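Local coordinates for protein aspartate aminotransferase (Rhodobacter sphaeroides, PDB 3NRA) that probably catalyses the pyridoxal 5'-phosphate-dependent transfer of an amino group between L-aspartate and 2-oxoglutarate, giving oxaloacetate and L-glutamate, at residues 258-263 / 291-296; 219-224 / 336-341; 128-133 / 151-156. One frame throughout, in Å; residues are numbered along the deposited sequence.

Contact 1 of 3, residues 258-263 / 291-296; sequences SGYRLG and QAVLRG
One face of the Tyr260 ring is met by Val293 CG1, which stands 3.7 Å above the ring plane and over its centre. This is a CH-pi contact: CG1 lies 13° off the ring normal, and its nearest ring atom is Tyr260 CE1 at 3.8 Å. With chi1 of Val293 at -53°, CG1 is anti to the carbonyl carbon, where it meets the tyrosine. The Tyr260 ring also takes part in an edge-to-face pair with Tyr289 of the second subunit. The guanidinium of Arg261 has Ser258 OG at its edge, in plane, through a weak bond from NH2; its NH1 bonds to OP3 of the modified lysine at position 253. Next along the chain, Leu262 meets Leu294 tip to tip, Leu262 CD1 lying 3.9 Å from Leu294 CG. Its other methyl, CD2, rests 3.9 Å from Gln291 CA, whereas the amide of Gln291 is engaged by Asp80 N, Ala286 O and Thr75 OG1. All five touching residues are buried. The packing flanks the cofactor site of a pyridoxal-phosphate aminotransferase: Arg261, between Tyr260 and Leu262 and shortly after the Schiff-base lysine, binds the phosphate beside the subunit interface.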
# COMPACT_ATOMS: atom_id res chain seq x y z
N SER B 258 12.80 3.39 -6.07
CA SER B 258 11.34 3.24 -6.28
C SER B 258 10.91 1.78 -6.25
O SER B 258 9.94 1.46 -5.62
CB SER B 258 10.89 3.89 -7.60
OG SER B 258 9.47 3.74 -7.78
N GLY B 259 11.71 0.89 -6.82
CA GLY B 259 11.35 -0.55 -6.92
C GLY B 259 11.19 -1.28 -5.58
O GLY B 259 10.55 -2.32 -5.52
N TYR B 260 11.77 -0.70 -4.51
CA TYR B 260 11.61 -1.23 -3.15
C TYR B 260 10.33 -0.73 -2.46
O TYR B 260 9.88 -1.34 -1.53
CB TYR B 260 12.84 -0.91 -2.31
CG TYR B 260 14.12 -1.64 -2.77
CD1 TYR B 260 14.35 -2.96 -2.41
CD2 TYR B 260 15.09 -0.99 -3.49
CE1 TYR B 260 15.53 -3.63 -2.83
CE2 TYR B 260 16.28 -1.65 -3.90
CZ TYR B 260 16.48 -2.97 -3.56
OH TYR B 260 17.64 -3.63 -3.95
N ARG B 261 9.77 0.39 -2.94
CA ARG B 261 8.49 0.95 -2.46
C ARG B 261 8.55 1.43 -0.95
O ARG B 261 7.91 0.84 -0.07
CB ARG B 261 7.34 -0.02 -2.70
CG ARG B 261 5.89 0.65 -2.66
CD ARG B 261 5.35 0.86 -4.07
NE ARG B 261 6.22 1.70 -4.86
CZ ARG B 261 6.21 3.03 -4.88
NH1 ARG B 261 5.28 3.73 -4.25
NH2 ARG B 261 7.14 3.66 -5.57
N LEU B 262 9.29 2.53 -0.71
CA LEU B 262 9.52 3.04 0.63
C LEU B 262 9.32 4.52 0.69
O LEU B 262 9.69 5.24 -0.22
CB LEU B 262 10.96 2.70 1.10
CG LEU B 262 11.25 1.21 1.17
CD1 LEU B 262 12.73 0.98 1.10
CD2 LEU B 262 10.61 0.60 2.44
N GLY B 263 8.66 4.97 1.76
CA GLY B 263 8.55 6.37 2.06
C GLY B 263 8.51 6.54 3.54
O GLY B 263 8.39 5.55 4.27
N GLN B 291 12.31 -2.62 3.92
CA GLN B 291 12.65 -1.63 4.95
C GLN B 291 14.15 -1.57 5.21
O GLN B 291 14.71 -0.49 5.33
CB GLN B 291 11.89 -1.90 6.24
CG GLN B 291 10.41 -1.51 6.18
CD GLN B 291 9.72 -1.69 7.50
OE1 GLN B 291 10.23 -1.25 8.52
NE2 GLN B 291 8.54 -2.35 7.49
N ALA B 292 14.80 -2.74 5.17
CA ALA B 292 16.22 -2.87 5.39
C ALA B 292 17.09 -1.95 4.53
O ALA B 292 18.16 -1.59 4.98
CB ALA B 292 16.69 -4.40 5.16
N VAL B 293 16.65 -1.59 3.30
CA VAL B 293 17.49 -0.72 2.45
C VAL B 293 17.63 0.70 3.04
O VAL B 293 18.61 1.40 2.75
CB VAL B 293 17.01 -0.62 0.98
CG1 VAL B 293 16.84 -2.03 0.36
CG2 VAL B 293 15.73 0.21 0.87
N LEU B 294 16.67 1.10 3.88
CA LEU B 294 16.69 2.40 4.53
C LEU B 294 17.80 2.56 5.54
O LEU B 294 18.12 3.68 5.92
CB LEU B 294 15.34 2.70 5.23
CG LEU B 294 14.13 2.79 4.29
CD1 LEU B 294 12.84 2.88 5.09
CD2 LEU B 294 14.27 4.00 3.36
N ARG B 295 18.42 1.44 5.97
CA ARG B 295 19.62 1.53 6.84
C ARG B 295 20.77 2.32 6.17
O ARG B 295 21.62 2.93 6.87
CB ARG B 295 20.08 0.13 7.25
CG ARG B 295 19.07 -0.64 8.10
CD ARG B 295 19.69 -1.91 8.77
NE ARG B 295 18.76 -2.52 9.72
CZ ARG B 295 17.93 -3.55 9.46
NH1 ARG B 295 17.92 -4.16 8.26
NH2 ARG B 295 17.10 -3.97 10.42
N GLY B 296 20.78 2.33 4.82
CA GLY B 296 21.76 3.09 4.04
C GLY B 296 21.35 4.52 3.66
O GLY B 296 22.16 5.25 3.09

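Contact 2 of 3, residues 219-224 / 336-341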
# COMPACT_ATOMS: atom_id res chain seq x y z
N GLN B 219 8.05 16.66 0.30
CA GLN B 219 9.41 17.04 -0.02
C GLN B 219 10.16 15.90 -0.66
O GLN B 219 11.40 15.78 -0.53
CB GLN B 219 10.12 17.50 1.25
CG GLN B 219 9.32 18.57 2.07
CD GLN B 219 10.17 19.26 3.15
OE1 GLN B 219 9.81 20.32 3.67
NE2 GLN B 219 11.33 18.66 3.48
N LEU B 220 9.42 15.10 -1.42
CA LEU B 220 9.93 13.87 -2.05
C LEU B 220 11.26 14.07 -2.75
O LEU B 220 12.18 13.23 -2.61
CB LEU B 220 8.93 13.35 -3.07
CG LEU B 220 9.24 12.03 -3.82
CD1 LEU B 220 10.14 12.29 -5.07
CD2 LEU B 220 9.83 10.95 -2.89
N TYR B 221 11.37 15.14 -3.55
CA TYR B 221 12.56 15.32 -4.38
C TYR B 221 13.54 16.39 -3.82
O TYR B 221 14.47 16.83 -4.51
CB TYR B 221 12.14 15.64 -5.84
CG TYR B 221 12.69 14.70 -6.91
CD1 TYR B 221 13.98 14.20 -6.84
CD2 TYR B 221 11.93 14.37 -8.03
CE1 TYR B 221 14.50 13.40 -7.86
CE2 TYR B 221 12.43 13.52 -9.02
CZ TYR B 221 13.71 13.06 -8.94
OH TYR B 221 14.22 12.23 -9.95
N SER B 222 13.38 16.73 -2.54
CA SER B 222 14.08 17.87 -1.93
C SER B 222 15.57 17.63 -1.73
O SER B 222 16.32 18.57 -1.64
CB SER B 222 13.45 18.23 -0.57
OG SER B 222 13.52 17.12 0.32
N ARG B 223 15.99 16.37 -1.73
CA ARG B 223 17.41 16.04 -1.61
C ARG B 223 18.21 16.26 -2.91
O ARG B 223 19.44 16.48 -2.87
CB ARG B 223 17.58 14.60 -1.14
CG ARG B 223 18.88 14.35 -0.49
CD ARG B 223 19.02 12.91 -0.05
NE ARG B 223 20.36 12.68 0.43
CZ ARG B 223 20.93 11.49 0.60
NH1 ARG B 223 20.25 10.38 0.37
NH2 ARG B 223 22.16 11.42 1.05
N LEU B 224 17.55 16.18 -4.06
CA LEU B 224 18.24 16.38 -5.33
C LEU B 224 18.25 17.87 -5.64
O LEU B 224 17.58 18.31 -6.54
CB LEU B 224 17.57 15.59 -6.45
CG LEU B 224 18.45 15.43 -7.70
CD1 LEU B 224 19.41 14.24 -7.47
CD2 LEU B 224 17.60 15.21 -8.96
N ALA B 336 15.20 21.86 -7.57
CA ALA B 336 15.49 20.54 -7.05
C ALA B 336 14.64 19.50 -7.78
O ALA B 336 13.62 19.83 -8.37
CB ALA B 336 15.24 20.49 -5.52
N GLY B 337 15.09 18.26 -7.77
CA GLY B 337 14.37 17.16 -8.44
C GLY B 337 14.60 17.13 -9.94
O GLY B 337 15.33 17.95 -10.47
N SER B 338 13.97 16.17 -10.64
CA SER B 338 14.25 15.91 -12.05
C SER B 338 13.03 16.13 -12.97
O SER B 338 12.89 15.43 -14.00
CB SER B 338 14.77 14.48 -12.22
OG SER B 338 15.72 14.19 -11.22
N TYR B 339 12.17 17.11 -12.63
CA TYR B 339 11.04 17.49 -13.50
C TYR B 339 11.27 18.83 -14.23
O TYR B 339 11.75 19.79 -13.65
CB TYR B 339 9.77 17.56 -12.70
CG TYR B 339 9.36 16.24 -12.15
CD1 TYR B 339 9.18 15.12 -13.00
CD2 TYR B 339 9.15 16.07 -10.78
CE1 TYR B 339 8.79 13.89 -12.49
CE2 TYR B 339 8.77 14.84 -10.27
CZ TYR B 339 8.60 13.75 -11.14
OH TYR B 339 8.25 12.52 -10.63
N LEU B 340 10.98 18.84 -15.54
CA LEU B 340 10.82 20.06 -16.33
C LEU B 340 9.38 20.12 -16.86
O LEU B 340 8.82 19.10 -17.31
CB LEU B 340 11.76 20.06 -17.51
CG LEU B 340 13.23 20.41 -17.37
CD1 LEU B 340 14.04 19.70 -18.49
CD2 LEU B 340 13.43 21.89 -17.44
N PHE B 341 8.83 21.31 -16.88
CA PHE B 341 7.46 21.53 -17.28
C PHE B 341 7.39 22.66 -18.34
O PHE B 341 6.94 23.76 -18.05
CB PHE B 341 6.67 21.86 -16.03
CG PHE B 341 5.20 21.72 -16.17
CD1 PHE B 341 4.64 20.52 -16.58
CD2 PHE B 341 4.36 22.75 -15.78
CE1 PHE B 341 3.28 20.37 -16.65
CE2 PHE B 341 2.99 22.61 -15.87
CZ PHE B 341 2.46 21.40 -16.29
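In one of its two conformers, Ser338 OG donates a hydrogen bond to Tyr221 OH over 2.8 Å; it is anti to the carbonyl carbon, beside its own backbone N, which sets it near the phenol. A second bond links the backbones: Gly337 N donates to Leu224 O at 2.8 Å, the N-H...O angle being 160°. The same carbonyl receives a CA-H...O contact from Ala336 CA. Gly337 CA lies over one face of the Tyr221 ring, 3.5 Å from its centroid and 21° off the normal, a CH-pi contact offset toward the rim; Ser338 N shares that face. The edge of Tyr221 is directed at the face of Tyr339 in an offset edge-to-face pair, centroids 5.7 Å apart and planes at 86°, with Tyr221 CD2 to Tyr339 CE2 at 3.9 Å. An alanine at Tyr221 would probably leave Ser338 OG, in that conformer, without its phenolic acceptor and open a gap beside Gly337 and Tyr339. Tyr339 OH bonds to NZ of the modified lysine at position 253. The 219-224 loop follows strand 214-218, and its Ser222 packs on Met249 of strand 245-249; from the 336-341 segment, Ser338 touches His312 of helix 304-324 and Asn383 of strand 380-383.

Contact 3 of 3, residues 128-133 / 151-156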
# COMPACT_ATOMS: atom_id res chain seq x y z
N LYS B 128 -12.83 21.66 3.61
CA LYS B 128 -12.07 22.39 2.61
C LYS B 128 -10.55 22.12 2.71
O LYS B 128 -9.98 22.14 3.80
CB LYS B 128 -12.38 23.87 2.70
CG LYS B 128 -13.74 24.19 2.14
CD LYS B 128 -14.23 25.55 2.55
CE LYS B 128 -15.61 25.81 1.97
NZ LYS B 128 -16.36 26.76 2.78
N VAL B 129 -9.93 21.84 1.59
CA VAL B 129 -8.51 21.57 1.52
C VAL B 129 -7.88 22.45 0.47
O VAL B 129 -8.34 22.45 -0.66
CB VAL B 129 -8.24 20.09 1.15
CG1 VAL B 129 -6.74 19.79 1.21
CG2 VAL B 129 -9.04 19.15 2.07
N ALA B 130 -6.86 23.24 0.85
CA ALA B 130 -6.10 24.08 -0.09
C ALA B 130 -5.13 23.20 -0.88
O ALA B 130 -4.32 22.47 -0.29
CB ALA B 130 -5.33 25.18 0.65
N ILE B 131 -5.23 23.26 -2.20
CA ILE B 131 -4.38 22.47 -3.12
C ILE B 131 -3.81 23.42 -4.14
O ILE B 131 -4.54 24.29 -4.65
CB ILE B 131 -5.21 21.36 -3.83
CG1 ILE B 131 -5.74 20.33 -2.81
CG2 ILE B 131 -4.41 20.68 -4.99
CD1 ILE B 131 -4.68 19.56 -2.12
N VAL B 132 -2.52 23.30 -4.41
CA VAL B 132 -1.84 24.14 -5.39
C VAL B 132 -2.13 23.64 -6.82
O VAL B 132 -2.28 22.45 -7.04
CB VAL B 132 -0.31 24.13 -5.15
CG1 VAL B 132 0.44 25.03 -6.20
CG2 VAL B 132 0.02 24.58 -3.70
N GLN B 133 -2.25 24.58 -7.75
CA GLN B 133 -2.38 24.29 -9.18
C GLN B 133 -1.28 25.06 -9.94
O GLN B 133 -1.19 26.27 -9.82
CB GLN B 133 -3.76 24.74 -9.67
CG GLN B 133 -4.91 24.02 -9.02
CD GLN B 133 -6.23 24.33 -9.66
OE1 GLN B 133 -6.52 25.47 -9.97
NE2 GLN B 133 -7.05 23.30 -9.86
N VAL B 151 -10.01 23.78 -2.54
CA VAL B 151 -9.94 25.22 -2.80
C VAL B 151 -8.58 25.46 -3.46
O VAL B 151 -7.55 25.22 -2.84
CB VAL B 151 -10.06 26.04 -1.50
CG1 VAL B 151 -10.07 27.60 -1.79
CG2 VAL B 151 -11.34 25.62 -0.72
N PRO B 152 -8.57 25.76 -4.77
CA PRO B 152 -7.30 25.89 -5.46
C PRO B 152 -6.54 27.17 -5.07
O PRO B 152 -7.15 28.16 -4.71
CB PRO B 152 -7.70 25.93 -6.93
CG PRO B 152 -9.07 26.42 -6.95
CD PRO B 152 -9.72 25.91 -5.70
N VAL B 153 -5.22 27.08 -5.07
CA VAL B 153 -4.32 28.18 -4.87
C VAL B 153 -3.41 28.20 -6.09
O VAL B 153 -2.71 27.22 -6.35
CB VAL B 153 -3.48 27.97 -3.62
CG1 VAL B 153 -2.52 29.18 -3.39
CG2 VAL B 153 -4.39 27.73 -2.38
N GLN B 154 -3.41 29.30 -6.83
CA GLN B 154 -2.61 29.40 -8.06
C GLN B 154 -1.13 29.43 -7.72
O GLN B 154 -0.70 30.14 -6.79
CB GLN B 154 -3.01 30.68 -8.84
CG GLN B 154 -2.35 30.83 -10.20
CD GLN B 154 -2.78 29.74 -11.19
OE1 GLN B 154 -3.94 29.35 -11.25
NE2 GLN B 154 -1.83 29.24 -11.93
N LEU B 155 -0.35 28.63 -8.46
CA LEU B 155 1.09 28.82 -8.55
C LEU B 155 1.37 29.60 -9.80
O LEU B 155 1.28 29.04 -10.89
CB LEU B 155 1.84 27.46 -8.61
CG LEU B 155 3.38 27.47 -8.52
CD1 LEU B 155 3.84 27.98 -7.16
CD2 LEU B 155 3.98 26.05 -8.80
N ASP B 156 1.73 30.87 -9.65
CA ASP B 156 2.05 31.71 -10.77
C ASP B 156 3.54 31.55 -11.09
O ASP B 156 4.33 32.46 -10.93
CB ASP B 156 1.66 33.19 -10.49
CG ASP B 156 0.15 33.43 -10.60
OD1 ASP B 156 -0.45 33.06 -11.62
OD2 ASP B 156 -0.45 33.97 -9.64
O HOH W 1 -5.72 28.10 -9.55
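Val129 O accepts from Val151 N at 2.8 Å, one of five backbone bonds between 128-133 and 151-156, alternating in direction as in a parallel pair. Ile131 serves both ways, its N donating to Val151 O and its O accepting from Val153 N over 2.9 Å. Gln133 does likewise, with N bonded to Val153 O and O receiving Leu155 N at 2.9 Å. The N-H...O angles run from 151° to 172°. Three CA-H...O contacts, from Ala130, Pro152 and Val132, add to the ladder. No bond of this ladder calls for an N-H at Pro152, because the donors on its strand are Val151, Val153 and Leu155. Ala130 bonds through its backbone to Val182 and Leu184, and Gln154 to Asp168; Gln154 N also bonds to O1 of a glycerol, probably from the crystallisation liquor.

Among the side chains, Gln133 and Pro152 lie side by side and point the same way, Gln133 OE1 being 3.3 Å from Pro152 CB. One water donates to Gln133 OE1 at 2.8 Å and to Gln154 OE1 at 2.8 Å. Gln154 bends at chi2 (65°), and its NE2 reaches Leu155 O from above the carbonyl plane. Lys128 NZ finds Ala178 O. Ala130, Val151 and Val153 pack on Leu172 or Ala175 of helix 169-177, while Val132 meets Phe183 and Phe185. Backbone bonding therefore sets the register of this beta-alpha-beta unit; one face is hydrocarbon, the other mixed, Ile131 and Pro152 beside two glutamines sharing a water.

Overall arrangement
Contacts 1 and 2 both reach the cofactor-bearing lysine at position 253, through different groups: Arg261 of contact 1 bonds to the phosphate oxygen OP3, and Tyr339 of contact 2 to NZ. Their centres are 18 Å apart and their nearest atoms about 6 Å, without touching; along the chain, contact 1 is nested inside the loop that contact 2 closes. Contact 3 closes earlier in the sequence, at the outer edge of the seven-stranded sheet. Its centre is 20 Å from that of contact 2 and 31 Å from that of contact 1, on the opposite side of the chain's centre from contact 1. Segment 258-263 runs into that sheet, whereas contact 2 joins one of its loops to the edge of the four-stranded sheet.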